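Long-range contacts in Rab GDP dissociation inhibitor alpha (Naegleria fowleri, PDB 6C87), which probably binds prenylated Rab GTPases in their GDP-bound state, slowing nucleotide release and keeping them soluble between membranes, as Rab GDP dissociation inhibitors do: residues Gln58-Phe63 and Glu389-Ile394; Val119-Glu124 and Thr138-Phe143; Val128-Thr133 and His196-Tyr201; Pro299-Lys304 and Asp407-Ser412. All blocks are in the same frame, centred on the assembly; numbering follows the deposited sequence.

Contact 1: Gln58-Phe63 and Glu389-Ile394; sequences QMFEKF and EKFVYI
Phe-391, on strand 389-400 of the mixed sheet, meets Met-59, Phe-60 and Phe-63 of helix 56-64; residues 58-63 of this helix run at 55° to residues 389-394. The packing is densest round the Phe-391 ring. Bent at chi2 and chi3 (-73° and -69°), Met-59 brings its methyl over one face, offset toward the rim, with CE 3.5 Å from Phe-391 CD2; SD adds a Met-aromatic contact. The edge of Phe-391 points at the face of Phe-60 in an offset edge-to-face pair, Phe-391 CZ lying 3.9 Å from Phe-60 CE1. Glu-389 OE2 sits at the edge of Phe-60, 3.8 Å from CZ. Phe-391 CB stands over the centre of the Phe-63 ring as a CH-pi contact, while Tyr-393 CD1 comes to the edge of that ring, 3.6 Å from Phe-63 CZ. The solvent side is thinner: exposed Lys-62 only brushes Tyr-393, CE to CE1 3.7 Å. Tyr-393 OH is hydrogen-bonded to Glu-50 O. No hydrogen bond crosses between the two segments, but Arg-64, the next residue of the helix, bonds Glu-389 OE1 and Lys-390 O, so a polar clamp flanks the aromatic cluster that joins helix to sheet.

Contact 2: Val119-Glu124 and Thr138-Phe143; sequences VYHKGE and TPLLGF
His-121 and Leu-140 have their CA atoms 5.9 Å apart where the type I' turn from His-121 to Glu-124, which links strands 111-121 and 124-127 as a two-residue beta hairpin, faces the type I turn from Thr-138 to Leu-141. An ST turn overlaps the start of the second turn: Leu-140 N donates to Thr-138 OG1 over 3.1 Å in a nearly straight bond (167°). A chi1 of 172°, with CG anti to the backbone N, sends His-121 CG toward this turn, and the imidazole presents one face to Leu-140. Leu-140 O stands over the centre of the ring, 3.3 Å above its plane, and Leu-140 CA approaches the same ring as a CH-pi partner, 4.3 Å from the His-121 centroid. Lys-122 CB covers the opposite face toward the rim. The leucine branches do the apolar work. Leu-140 CD2 reaches His-121 CB at 3.5 Å, and Leu-140 CD1 reaches Val-119 CG1, also at 3.5 Å; the same valine methyl lies 3.6 Å from Leu-140 CD2, so it rests against both leucine branches. Pro-129 packs against Leu-140 too. Gly-142, just beyond the turn, is the N-cap of helix 143-157, so the contact sets the hairpin end against the entry to the helical part of the protein, consistent with domain II of this family. The carbonyl of Leu-140 thus meets the imidazole by a face contact rather than a hydrogen bond, while the bond from His-121 ND1 to Gln-336 OE1 helps to fix the rotation of the ring.

Contact 3: Val128-Thr133 and His196-Tyr201; sequences VPITPT and HAVALY
Val-128 and Ile-130 close on Ala-197 and Val-198 of helix 188-198, and every interaction across the two segments is apolar. The loop after strand 124-127, leading into helix 132-135, here packs on helix 188-198, probably in the helical domain II of the family. Methyl packing comes first. Val-128 spreads its two branches over two residues: CG1, anti to the backbone N (chi1 173°), touches Val-198 CG2 at 3.6 Å, while CG2 meets Ala-197 CB at 3.9 Å. Val-198 CG2 is shared, for Ile-130 CD1 comes to it at 3.9 Å. The same Ile-130 CD1 also lies 4.1 Å from Val-198 CG1, spanning both branches of the valine. Tyr-222 of helix 212-229 extends the apolar patch.

Polar bonds belong to each segment separately. Glu-134 OE1 takes hydrogen bonds from the backbone N atoms of Ile-130 and Thr-131, and Thr-131 is the N-cap of helix 132-135. Both ring nitrogens of His-196 are engaged, ND1 by Asp-342 and NE2 by Asp-204. No polar bond sets the register of the two segments: they meet through dispersion and burial of methyls, while hydrogen bonds tether each to its own neighbours.

Contact 4: Pro299-Lys304 and Asp407-Ser412; sequences PEKVRK and DGVFIS
Lys-301 and Asp-407 reach toward each other tip to tip, and their ends join in a salt bridge, NZ to OD2 2.8 Å. The lysine uses the anti lone pair of OD2, the one turned away from the other carboxylate oxygen. Asp-407 CG lies between the backbone N and the carbonyl carbon (chi1 55°), and OD1 takes a weak hydrogen bond from Val-409 N, which may help to orient the carboxylate. On its way to the aspartate the lysine chain crosses Val-409 at about a right angle, and its two outer carbons rest on separate methyls. Lys-301 CD is 4.0 Å from Val-409 CG1, and Lys-301 CE is as far from Val-409 CG2. Strand 409-411 is, within this chain, an edge strand of a five-stranded parallel sheet, next to 290-293, in the Rossmann-like core expected of this family. Strand 302-315, which starts at Val-302, belongs instead to the mixed sheet, so the contact bridges the two sheets. At the root of the lysine, Ile-411 turns its delta methyl to Lys-301 CB, CD1 to CB 3.6 Å. Val-302 crosses the same isoleucine obliquely, its CG1 3.9 Å from Ile-411 CG2. Phe-298 packs against both Val-409 and Ile-411, while Tyr-398 and Pro-400 of strand 389-400 back Val-302 and Ile-411 respectively.

How the contacts relate
From the N terminus, contact 1 opens at helix 56-64 and closes only at strand 389-400, tying that helix to the mixed sheet round a loop that holds contacts 2 and 3 entirely. Contact 2 opens at the end of strand 111-121; contact 3 opens at 128-133 before contact 2 closes at 138-143, and closes at 196-201, so these two cross. They also touch, through Pro-129 and Val-119, making one apolar patch between the hairpin and the helical part. Contact 4 starts at 299-304, inside the loop of contact 1, and ends beyond it at 407-412, crossing contact 1; it ties strand 302-315, neighbour of 389-400, to the parallel sheet, about 43 Å from contact 2 between centres.

Contact 1: Gln58-Phe63 and Glu389-Ile394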
loop_
_atom_site.group_PDB
_atom_site.type_symbol
_atom_site.label_atom_id
_atom_site.label_comp_id
_atom_site.label_asym_id
_atom_site.label_seq_id
_atom_site.Cartn_x
_atom_site.Cartn_y
_atom_site.Cartn_z
ATOM N N GLN A 58 10.895 -15.079 -44.610
ATOM C CA GLN A 58 10.510 -15.954 -43.507
ATOM C C GLN A 58 9.001 -16.184 -43.479
ATOM O O GLN A 58 8.545 -17.282 -43.142
ATOM C CB GLN A 58 11.008 -15.376 -42.178
ATOM C CG GLN A 58 12.531 -15.401 -42.021
ATOM C CD GLN A 58 13.036 -14.615 -40.815
ATOM O OE1 GLN A 58 12.460 -13.591 -40.423
ATOM N NE2 GLN A 58 14.125 -15.096 -40.221
ATOM N N MET A 59 8.209 -15.159 -43.817
ATOM C CA MET A 59 6.760 -15.339 -43.913
ATOM C C MET A 59 6.409 -16.348 -44.999
ATOM O O MET A 59 5.587 -17.246 -44.787
ATOM C CB MET A 59 6.080 -14.004 -44.199
ATOM C CG MET A 59 6.148 -13.026 -43.055
ATOM S SD MET A 59 5.065 -13.460 -41.692
ATOM C CE MET A 59 3.452 -13.176 -42.391
ATOM N N PHE A 60 7.023 -16.208 -46.178
ATOM C CA PHE A 60 6.745 -17.132 -47.273
ATOM C C PHE A 60 7.216 -18.550 -46.958
ATOM O O PHE A 60 6.548 -19.518 -47.336
ATOM C CB PHE A 60 7.374 -16.624 -48.570
ATOM C CG PHE A 60 6.451 -15.758 -49.378
ATOM C CD1 PHE A 60 6.133 -14.472 -48.956
ATOM C CD2 PHE A 60 5.876 -16.236 -50.547
ATOM C CE1 PHE A 60 5.273 -13.676 -49.695
ATOM C CE2 PHE A 60 5.012 -15.445 -51.295
ATOM C CZ PHE A 60 4.710 -14.163 -50.868
ATOM N N GLU A 61 8.362 -18.705 -46.284
ATOM C CA GLU A 61 8.759 -20.052 -45.874
ATOM C C GLU A 61 7.749 -20.634 -44.889
ATOM O O GLU A 61 7.320 -21.783 -45.032
ATOM C CB GLU A 61 10.167 -20.049 -45.277
ATOM N N LYS A 62 7.296 -19.826 -43.928
ATOM C CA LYS A 62 6.391 -20.335 -42.903
ATOM C C LYS A 62 5.014 -20.665 -43.474
ATOM O O LYS A 62 4.432 -21.699 -43.130
ATOM C CB LYS A 62 6.281 -19.325 -41.757
ATOM C CG LYS A 62 5.312 -19.715 -40.645
ATOM C CD LYS A 62 5.383 -18.752 -39.474
ATOM C CE LYS A 62 4.470 -19.173 -38.326
ATOM N NZ LYS A 62 4.951 -20.387 -37.619
ATOM N N PHE A 63 4.468 -19.806 -44.338
ATOM C CA PHE A 63 3.078 -19.942 -44.760
ATOM C C PHE A 63 2.893 -20.497 -46.165
ATOM O O PHE A 63 1.754 -20.793 -46.540
ATOM C CB PHE A 63 2.364 -18.596 -44.651
ATOM C CG PHE A 63 2.206 -18.126 -43.246
ATOM C CD1 PHE A 63 1.180 -18.622 -42.455
ATOM C CD2 PHE A 63 3.105 -17.218 -42.696
ATOM C CE1 PHE A 63 1.032 -18.206 -41.139
ATOM C CE2 PHE A 63 2.964 -16.795 -41.383
ATOM C CZ PHE A 63 1.924 -17.291 -40.602
ATOM N N GLU A 389 -1.171 -9.616 -50.388
ATOM C CA GLU A 389 -0.847 -10.927 -49.846
ATOM C C GLU A 389 -1.556 -11.109 -48.521
ATOM O O GLU A 389 -1.705 -10.154 -47.748
ATOM C CB GLU A 389 0.659 -11.156 -49.644
ATOM C CG GLU A 389 1.423 -11.437 -50.909
ATOM C CD GLU A 389 1.106 -12.802 -51.492
ATOM O OE1 GLU A 389 0.439 -13.610 -50.804
ATOM O OE2 GLU A 389 1.550 -13.070 -52.631
ATOM N N LYS A 390 -2.016 -12.336 -48.290
ATOM C CA LYS A 390 -2.779 -12.686 -47.105
ATOM C C LYS A 390 -2.225 -13.980 -46.518
ATOM O O LYS A 390 -2.053 -14.972 -47.237
ATOM C CB LYS A 390 -4.262 -12.820 -47.468
ATOM C CG LYS A 390 -5.160 -13.120 -46.311
ATOM C CD LYS A 390 -6.596 -13.369 -46.744
ATOM C CE LYS A 390 -6.670 -14.392 -47.868
ATOM N NZ LYS A 390 -7.990 -15.066 -47.864
ATOM N N PHE A 391 -1.976 -13.982 -45.211
ATOM C CA PHE A 391 -1.470 -15.158 -44.513
ATOM C C PHE A 391 -2.403 -15.525 -43.370
ATOM O O PHE A 391 -2.680 -14.688 -42.503
ATOM C CB PHE A 391 -0.072 -14.923 -43.948
ATOM C CG PHE A 391 0.902 -14.383 -44.937
ATOM C CD1 PHE A 391 1.587 -15.242 -45.793
ATOM C CD2 PHE A 391 1.147 -13.016 -45.010
ATOM C CE1 PHE A 391 2.508 -14.751 -46.708
ATOM C CE2 PHE A 391 2.068 -12.512 -45.926
ATOM C CZ PHE A 391 2.750 -13.387 -46.778
ATOM N N VAL A 392 -2.862 -16.774 -43.354
ATOM C CA VAL A 392 -3.753 -17.258 -42.301
ATOM C C VAL A 392 -2.922 -17.909 -41.202
ATOM O O VAL A 392 -2.222 -18.899 -41.439
ATOM C CB VAL A 392 -4.795 -18.242 -42.852
ATOM C CG1 VAL A 392 -5.645 -18.771 -41.714
ATOM C CG2 VAL A 392 -5.675 -17.547 -43.868
ATOM N N TYR A 393 -3.023 -17.366 -39.993
ATOM C CA TYR A 393 -2.212 -17.790 -38.854
ATOM C C TYR A 393 -3.152 -18.154 -37.705
ATOM O O TYR A 393 -3.644 -17.275 -36.990
ATOM C CB TYR A 393 -1.236 -16.684 -38.462
ATOM C CG TYR A 393 -0.232 -17.060 -37.397
ATOM C CD1 TYR A 393 0.430 -18.282 -37.430
ATOM C CD2 TYR A 393 0.055 -16.188 -36.359
ATOM C CE1 TYR A 393 1.353 -18.620 -36.455
ATOM C CE2 TYR A 393 0.980 -16.510 -35.386
ATOM C CZ TYR A 393 1.623 -17.729 -35.433
ATOM O OH TYR A 393 2.538 -18.046 -34.450
ATOM N N ILE A 394 -3.404 -19.447 -37.527
ATOM C CA ILE A 394 -4.302 -19.953 -36.496
ATOM C C ILE A 394 -3.476 -20.618 -35.400
ATOM O O ILE A 394 -2.582 -21.428 -35.685
ATOM C CB ILE A 394 -5.324 -20.931 -37.096
ATOM C CG1 ILE A 394 -6.060 -20.250 -38.250
ATOM C CG2 ILE A 394 -6.297 -21.399 -36.026
ATOM C CD1 ILE A 394 -6.902 -21.187 -39.076
#

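Contact 2: Val119-Glu124 and Thr138-Phe143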
loop_
_atom_site.group_PDB
_atom_site.type_symbol
_atom_site.label_atom_id
_atom_site.label_comp_id
_atom_site.label_asym_id
_atom_site.label_seq_id
_atom_site.Cartn_x
_atom_site.Cartn_y
_atom_site.Cartn_z
ATOM N N VAL A 119 -13.633 2.440 -34.774
ATOM C CA VAL A 119 -14.573 1.431 -34.302
ATOM C C VAL A 119 -15.630 1.205 -35.379
ATOM O O VAL A 119 -15.997 2.120 -36.124
ATOM C CB VAL A 119 -15.203 1.846 -32.943
ATOM C CG1 VAL A 119 -15.983 3.130 -33.079
ATOM C CG2 VAL A 119 -16.061 0.738 -32.368
ATOM N N TYR A 120 -16.113 -0.025 -35.458
ATOM C CA TYR A 120 -17.028 -0.449 -36.507
ATOM C C TYR A 120 -18.485 -0.264 -36.106
ATOM O O TYR A 120 -18.850 -0.408 -34.936
ATOM C CB TYR A 120 -16.761 -1.917 -36.843
ATOM C CG TYR A 120 -17.665 -2.539 -37.885
ATOM C CD1 TYR A 120 -18.761 -3.314 -37.508
ATOM C CD2 TYR A 120 -17.398 -2.390 -39.245
ATOM C CE1 TYR A 120 -19.578 -3.904 -38.451
ATOM C CE2 TYR A 120 -18.210 -2.972 -40.197
ATOM C CZ TYR A 120 -19.298 -3.728 -39.796
ATOM O OH TYR A 120 -20.105 -4.319 -40.738
ATOM N N HIS A 121 -19.315 0.073 -37.089
ATOM C CA HIS A 121 -20.748 0.193 -36.860
ATOM C C HIS A 121 -21.466 0.148 -38.202
ATOM O O HIS A 121 -21.133 0.924 -39.102
ATOM C CB HIS A 121 -21.100 1.484 -36.114
ATOM C CG HIS A 121 -22.574 1.736 -36.025
ATOM N ND1 HIS A 121 -23.389 1.076 -35.129
ATOM C CD2 HIS A 121 -23.386 2.543 -36.747
ATOM C CE1 HIS A 121 -24.636 1.482 -35.290
ATOM N NE2 HIS A 121 -24.662 2.371 -36.265
ATOM N N LYS A 122 -22.419 -0.777 -38.334
ATOM C CA LYS A 122 -23.306 -0.880 -39.500
ATOM C C LYS A 122 -22.537 -0.738 -40.816
ATOM O O LYS A 122 -22.842 0.106 -41.660
ATOM C CB LYS A 122 -24.442 0.141 -39.415
ATOM N N GLY A 123 -21.498 -1.558 -40.969
ATOM C CA GLY A 123 -20.761 -1.640 -42.213
ATOM C C GLY A 123 -19.727 -0.560 -42.442
ATOM O O GLY A 123 -19.101 -0.543 -43.510
ATOM N N GLU A 124 -19.525 0.344 -41.485
ATOM C CA GLU A 124 -18.569 1.427 -41.627
ATOM C C GLU A 124 -17.694 1.488 -40.386
ATOM O O GLU A 124 -18.062 0.994 -39.315
ATOM C CB GLU A 124 -19.280 2.775 -41.831
ATOM C CG GLU A 124 -20.187 2.830 -43.051
ATOM C CD GLU A 124 -20.958 4.137 -43.141
ATOM O OE1 GLU A 124 -21.543 4.541 -42.115
ATOM O OE2 GLU A 124 -20.992 4.755 -44.229
ATOM N N THR A 138 -21.561 11.750 -33.558
ATOM C CA THR A 138 -20.874 10.629 -34.203
ATOM C C THR A 138 -21.833 9.807 -35.063
ATOM O O THR A 138 -22.984 9.577 -34.679
ATOM C CB THR A 138 -20.207 9.711 -33.172
ATOM O OG1 THR A 138 -19.674 8.565 -33.847
ATOM C CG2 THR A 138 -21.201 9.243 -32.098
ATOM N N PRO A 139 -21.379 9.349 -36.232
ATOM C CA PRO A 139 -22.212 8.451 -37.047
ATOM C C PRO A 139 -22.424 7.084 -36.412
ATOM O O PRO A 139 -23.246 6.308 -36.918
ATOM C CB PRO A 139 -21.423 8.331 -38.359
ATOM C CG PRO A 139 -20.421 9.453 -38.331
ATOM C CD PRO A 139 -20.104 9.673 -36.891
ATOM N N LEU A 140 -21.712 6.767 -35.328
ATOM C CA LEU A 140 -21.905 5.500 -34.632
ATOM C C LEU A 140 -23.281 5.386 -33.988
ATOM O O LEU A 140 -23.682 4.282 -33.602
ATOM C CB LEU A 140 -20.834 5.331 -33.558
ATOM C CG LEU A 140 -19.402 5.311 -34.071
ATOM C CD1 LEU A 140 -18.457 5.588 -32.926
ATOM C CD2 LEU A 140 -19.091 3.971 -34.723
ATOM N N LEU A 141 -23.987 6.499 -33.814
ATOM C CA LEU A 141 -25.253 6.532 -33.098
ATOM C C LEU A 141 -26.341 7.129 -33.977
ATOM O O LEU A 141 -26.061 7.962 -34.845
ATOM C CB LEU A 141 -25.141 7.353 -31.814
ATOM C CG LEU A 141 -23.984 7.005 -30.891
ATOM C CD1 LEU A 141 -23.904 8.020 -29.762
ATOM C CD2 LEU A 141 -24.176 5.604 -30.351
ATOM N N GLY A 142 -27.584 6.698 -33.740
ATOM C CA GLY A 142 -28.741 7.313 -34.361
ATOM C C GLY A 142 -29.077 8.661 -33.734
ATOM O O GLY A 142 -28.468 9.099 -32.759
ATOM N N PHE A 143 -30.096 9.315 -34.301
ATOM C CA PHE A 143 -30.398 10.692 -33.914
ATOM C C PHE A 143 -30.695 10.811 -32.427
ATOM O O PHE A 143 -30.155 11.689 -31.743
ATOM C CB PHE A 143 -31.574 11.237 -34.721
ATOM C CG PHE A 143 -31.954 12.646 -34.342
ATOM C CD1 PHE A 143 -32.903 12.891 -33.351
ATOM C CD2 PHE A 143 -31.357 13.729 -34.967
ATOM C CE1 PHE A 143 -33.248 14.186 -32.997
ATOM C CE2 PHE A 143 -31.703 15.029 -34.620
ATOM C CZ PHE A 143 -32.649 15.255 -33.634
#

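Contact 3: Val128-Thr133 and His196-Tyr201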
loop_
_atom_site.group_PDB
_atom_site.type_symbol
_atom_site.label_atom_id
_atom_site.label_comp_id
_atom_site.label_asym_id
_atom_site.label_seq_id
_atom_site.Cartn_x
_atom_site.Cartn_y
_atom_site.Cartn_z
ATOM N N VAL A 128 -13.119 7.072 -33.044
ATOM C CA VAL A 128 -13.683 6.864 -31.710
ATOM C C VAL A 128 -13.981 8.224 -31.083
ATOM O O VAL A 128 -13.069 9.053 -30.941
ATOM C CB VAL A 128 -12.736 6.034 -30.829
ATOM C CG1 VAL A 128 -13.264 5.966 -29.408
ATOM C CG2 VAL A 128 -12.554 4.635 -31.405
ATOM N N PRO A 129 -15.228 8.507 -30.704
ATOM C CA PRO A 129 -15.531 9.801 -30.080
ATOM C C PRO A 129 -15.257 9.783 -28.582
ATOM O O PRO A 129 -15.580 8.823 -27.879
ATOM C CB PRO A 129 -17.026 9.991 -30.368
ATOM C CG PRO A 129 -17.571 8.591 -30.508
ATOM C CD PRO A 129 -16.431 7.675 -30.886
ATOM N N ILE A 130 -14.654 10.869 -28.097
ATOM C CA ILE A 130 -14.229 10.991 -26.708
ATOM C C ILE A 130 -14.986 12.091 -25.981
ATOM O O ILE A 130 -15.560 11.861 -24.914
ATOM C CB ILE A 130 -12.707 11.212 -26.600
ATOM C CG1 ILE A 130 -12.001 10.016 -27.210
ATOM C CG2 ILE A 130 -12.291 11.380 -25.163
ATOM C CD1 ILE A 130 -12.472 8.719 -26.584
ATOM N N THR A 131 -15.003 13.292 -26.544
ATOM C CA THR A 131 -15.646 14.401 -25.864
ATOM C C THR A 131 -17.159 14.304 -26.025
ATOM O O THR A 131 -17.654 13.664 -26.957
ATOM C CB THR A 131 -15.145 15.727 -26.428
ATOM O OG1 THR A 131 -15.550 15.845 -27.800
ATOM C CG2 THR A 131 -13.629 15.813 -26.338
ATOM N N PRO A 132 -17.921 14.914 -25.113
ATOM C CA PRO A 132 -19.379 14.967 -25.309
ATOM C C PRO A 132 -19.780 15.585 -26.639
ATOM O O PRO A 132 -20.799 15.187 -27.216
ATOM C CB PRO A 132 -19.856 15.816 -24.122
ATOM C CG PRO A 132 -18.834 15.569 -23.059
ATOM C CD PRO A 132 -17.521 15.450 -23.797
ATOM N N THR A 133 -18.999 16.544 -27.144
ATOM C CA THR A 133 -19.304 17.152 -28.437
ATOM C C THR A 133 -19.148 16.145 -29.573
ATOM O O THR A 133 -19.969 16.109 -30.498
ATOM C CB THR A 133 -18.404 18.367 -28.658
ATOM O OG1 THR A 133 -18.429 19.192 -27.490
ATOM C CG2 THR A 133 -18.907 19.193 -29.825
ATOM N N HIS A 196 -15.978 -0.954 -25.328
ATOM C CA HIS A 196 -14.993 -1.772 -26.028
ATOM C C HIS A 196 -13.900 -0.949 -26.696
ATOM O O HIS A 196 -12.734 -1.345 -26.674
ATOM C CB HIS A 196 -15.676 -2.661 -27.077
ATOM C CG HIS A 196 -16.638 -3.654 -26.499
ATOM N ND1 HIS A 196 -16.528 -5.010 -26.714
ATOM C CD2 HIS A 196 -17.733 -3.487 -25.721
ATOM C CE1 HIS A 196 -17.512 -5.635 -26.092
ATOM N NE2 HIS A 196 -18.256 -4.733 -25.479
ATOM N N ALA A 197 -14.238 0.195 -27.280
ATOM C CA ALA A 197 -13.248 0.981 -28.004
ATOM C C ALA A 197 -12.570 2.037 -27.140
ATOM O O ALA A 197 -11.441 2.433 -27.457
ATOM C CB ALA A 197 -13.890 1.660 -29.223
ATOM N N VAL A 198 -13.218 2.503 -26.068
ATOM C CA VAL A 198 -12.610 3.497 -25.185
ATOM C C VAL A 198 -12.042 2.848 -23.929
ATOM O O VAL A 198 -10.856 3.001 -23.621
ATOM C CB VAL A 198 -13.613 4.595 -24.786
ATOM C CG1 VAL A 198 -12.924 5.605 -23.893
ATOM C CG2 VAL A 198 -14.195 5.270 -26.006
ATOM N N ALA A 199 -12.890 2.138 -23.186
ATOM C CA ALA A 199 -12.474 1.518 -21.933
ATOM C C ALA A 199 -11.779 0.177 -22.135
ATOM O O ALA A 199 -11.179 -0.336 -21.183
ATOM C CB ALA A 199 -13.682 1.356 -21.008
ATOM N N LEU A 200 -11.862 -0.395 -23.341
ATOM C CA LEU A 200 -11.104 -1.576 -23.764
ATOM C C LEU A 200 -11.550 -2.863 -23.074
ATOM O O LEU A 200 -10.758 -3.794 -22.916
ATOM C CB LEU A 200 -9.596 -1.372 -23.565
ATOM C CG LEU A 200 -8.994 -0.162 -24.275
ATOM C CD1 LEU A 200 -7.484 -0.328 -24.362
ATOM C CD2 LEU A 200 -9.619 0.076 -25.661
ATOM N N TYR A 201 -12.812 -2.950 -22.673
ATOM C CA TYR A 201 -13.354 -4.231 -22.250
ATOM C C TYR A 201 -13.614 -5.099 -23.473
ATOM O O TYR A 201 -13.872 -4.601 -24.570
ATOM C CB TYR A 201 -14.649 -4.053 -21.453
ATOM C CG TYR A 201 -14.454 -3.441 -20.083
ATOM C CD1 TYR A 201 -13.861 -4.166 -19.056
ATOM C CD2 TYR A 201 -14.870 -2.141 -19.814
ATOM C CE1 TYR A 201 -13.679 -3.611 -17.804
ATOM C CE2 TYR A 201 -14.697 -1.579 -18.562
ATOM C CZ TYR A 201 -14.103 -2.318 -17.561
ATOM O OH TYR A 201 -13.924 -1.762 -16.314
#

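Contact 4: Pro299-Lys304 and Asp407-Ser412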
loop_
_atom_site.group_PDB
_atom_site.type_symbol
_atom_site.label_atom_id
_atom_site.label_comp_id
_atom_site.label_asym_id
_atom_site.label_seq_id
_atom_site.Cartn_x
_atom_site.Cartn_y
_atom_site.Cartn_z
ATOM N N PRO A 299 3.402 -29.166 -21.579
ATOM C CA PRO A 299 2.140 -29.672 -22.144
ATOM C C PRO A 299 1.247 -30.337 -21.117
ATOM O O PRO A 299 0.017 -30.242 -21.222
ATOM C CB PRO A 299 2.609 -30.683 -23.202
ATOM C CG PRO A 299 4.037 -30.339 -23.472
ATOM C CD PRO A 299 4.575 -29.825 -22.178
ATOM N N GLU A 300 1.828 -31.005 -20.124
ATOM C CA GLU A 300 1.041 -31.711 -19.125
ATOM C C GLU A 300 0.485 -30.796 -18.041
ATOM O O GLU A 300 -0.320 -31.255 -17.228
ATOM C CB GLU A 300 1.880 -32.820 -18.487
ATOM N N LYS A 301 0.854 -29.516 -18.024
ATOM C CA LYS A 301 0.425 -28.606 -16.965
ATOM C C LYS A 301 -0.494 -27.493 -17.461
ATOM O O LYS A 301 -0.744 -26.535 -16.722
ATOM C CB LYS A 301 1.637 -27.989 -16.269
ATOM C CG LYS A 301 2.598 -28.997 -15.682
ATOM C CD LYS A 301 3.540 -28.314 -14.708
ATOM C CE LYS A 301 4.332 -29.335 -13.914
ATOM N NZ LYS A 301 3.608 -29.729 -12.676
ATOM N N VAL A 302 -1.010 -27.595 -18.683
ATOM C CA VAL A 302 -1.899 -26.585 -19.230
ATOM C C VAL A 302 -3.114 -27.276 -19.843
ATOM O O VAL A 302 -3.143 -28.493 -20.022
ATOM C CB VAL A 302 -1.193 -25.686 -20.266
ATOM C CG1 VAL A 302 -0.109 -24.857 -19.586
ATOM C CG2 VAL A 302 -0.616 -26.525 -21.391
ATOM N N ARG A 303 -4.134 -26.472 -20.135
ATOM C CA ARG A 303 -5.343 -26.925 -20.804
ATOM C C ARG A 303 -5.655 -25.977 -21.953
ATOM O O ARG A 303 -5.410 -24.771 -21.867
ATOM C CB ARG A 303 -6.538 -26.984 -19.835
ATOM C CG ARG A 303 -6.853 -25.636 -19.204
ATOM C CD ARG A 303 -8.143 -25.625 -18.395
ATOM N NE ARG A 303 -8.491 -24.259 -17.995
ATOM C CZ ARG A 303 -9.289 -23.445 -18.685
ATOM N NH1 ARG A 303 -9.847 -23.854 -19.819
ATOM N NH2 ARG A 303 -9.537 -22.218 -18.238
ATOM N N LYS A 304 -6.223 -26.531 -23.020
ATOM C CA LYS A 304 -6.616 -25.719 -24.161
ATOM C C LYS A 304 -7.751 -24.789 -23.769
ATOM O O LYS A 304 -8.711 -25.206 -23.120
ATOM C CB LYS A 304 -7.068 -26.601 -25.327
ATOM C CG LYS A 304 -7.206 -25.858 -26.646
ATOM C CD LYS A 304 -7.168 -26.771 -27.862
ATOM C CE LYS A 304 -8.129 -26.228 -28.933
ATOM N NZ LYS A 304 -8.326 -27.119 -30.116
ATOM N N ASP A 407 4.057 -26.368 -7.140
ATOM C CA ASP A 407 5.124 -27.088 -7.823
ATOM C C ASP A 407 6.295 -26.218 -8.265
ATOM O O ASP A 407 7.321 -26.766 -8.686
ATOM C CB ASP A 407 4.567 -27.829 -9.047
ATOM C CG ASP A 407 3.836 -26.912 -9.994
ATOM O OD1 ASP A 407 3.528 -25.765 -9.600
ATOM O OD2 ASP A 407 3.569 -27.340 -11.136
ATOM N N GLY A 408 6.184 -24.894 -8.172
ATOM C CA GLY A 408 7.246 -24.018 -8.621
ATOM C C GLY A 408 7.294 -23.761 -10.112
ATOM O O GLY A 408 8.276 -23.184 -10.591
ATOM N N VAL A 409 6.275 -24.171 -10.861
ATOM C CA VAL A 409 6.227 -23.987 -12.309
ATOM C C VAL A 409 5.211 -22.895 -12.606
ATOM O O VAL A 409 3.998 -23.110 -12.481
ATOM C CB VAL A 409 5.862 -25.280 -13.047
ATOM C CG1 VAL A 409 5.899 -25.056 -14.551
ATOM C CG2 VAL A 409 6.791 -26.406 -12.647
ATOM N N PHE A 410 5.698 -21.727 -13.013
ATOM C CA PHE A 410 4.854 -20.568 -13.282
ATOM C C PHE A 410 4.724 -20.406 -14.791
ATOM O O PHE A 410 5.704 -20.091 -15.477
ATOM C CB PHE A 410 5.438 -19.326 -12.614
ATOM C CG PHE A 410 5.608 -19.482 -11.135
ATOM C CD1 PHE A 410 6.772 -20.014 -10.610
ATOM C CD2 PHE A 410 4.582 -19.143 -10.268
ATOM C CE1 PHE A 410 6.922 -20.183 -9.240
ATOM C CE2 PHE A 410 4.723 -19.306 -8.899
ATOM C CZ PHE A 410 5.899 -19.829 -8.385
ATOM N N ILE A 411 3.512 -20.623 -15.304
ATOM C CA ILE A 411 3.250 -20.685 -16.738
ATOM C C ILE A 411 2.420 -19.480 -17.159
ATOM O O ILE A 411 1.482 -19.079 -16.458
ATOM C CB ILE A 411 2.543 -21.999 -17.126
ATOM C CG1 ILE A 411 3.281 -23.194 -16.516
ATOM C CG2 ILE A 411 2.452 -22.133 -18.639
ATOM C CD1 ILE A 411 2.607 -24.529 -16.761
ATOM N N SER A 412 2.775 -18.900 -18.303
ATOM C CA SER A 412 2.031 -17.780 -18.853
ATOM C C SER A 412 0.836 -18.273 -19.662
ATOM O O SER A 412 0.762 -19.434 -20.075
ATOM C CB SER A 412 2.923 -16.920 -19.750
ATOM O OG SER A 412 3.402 -17.664 -20.869
#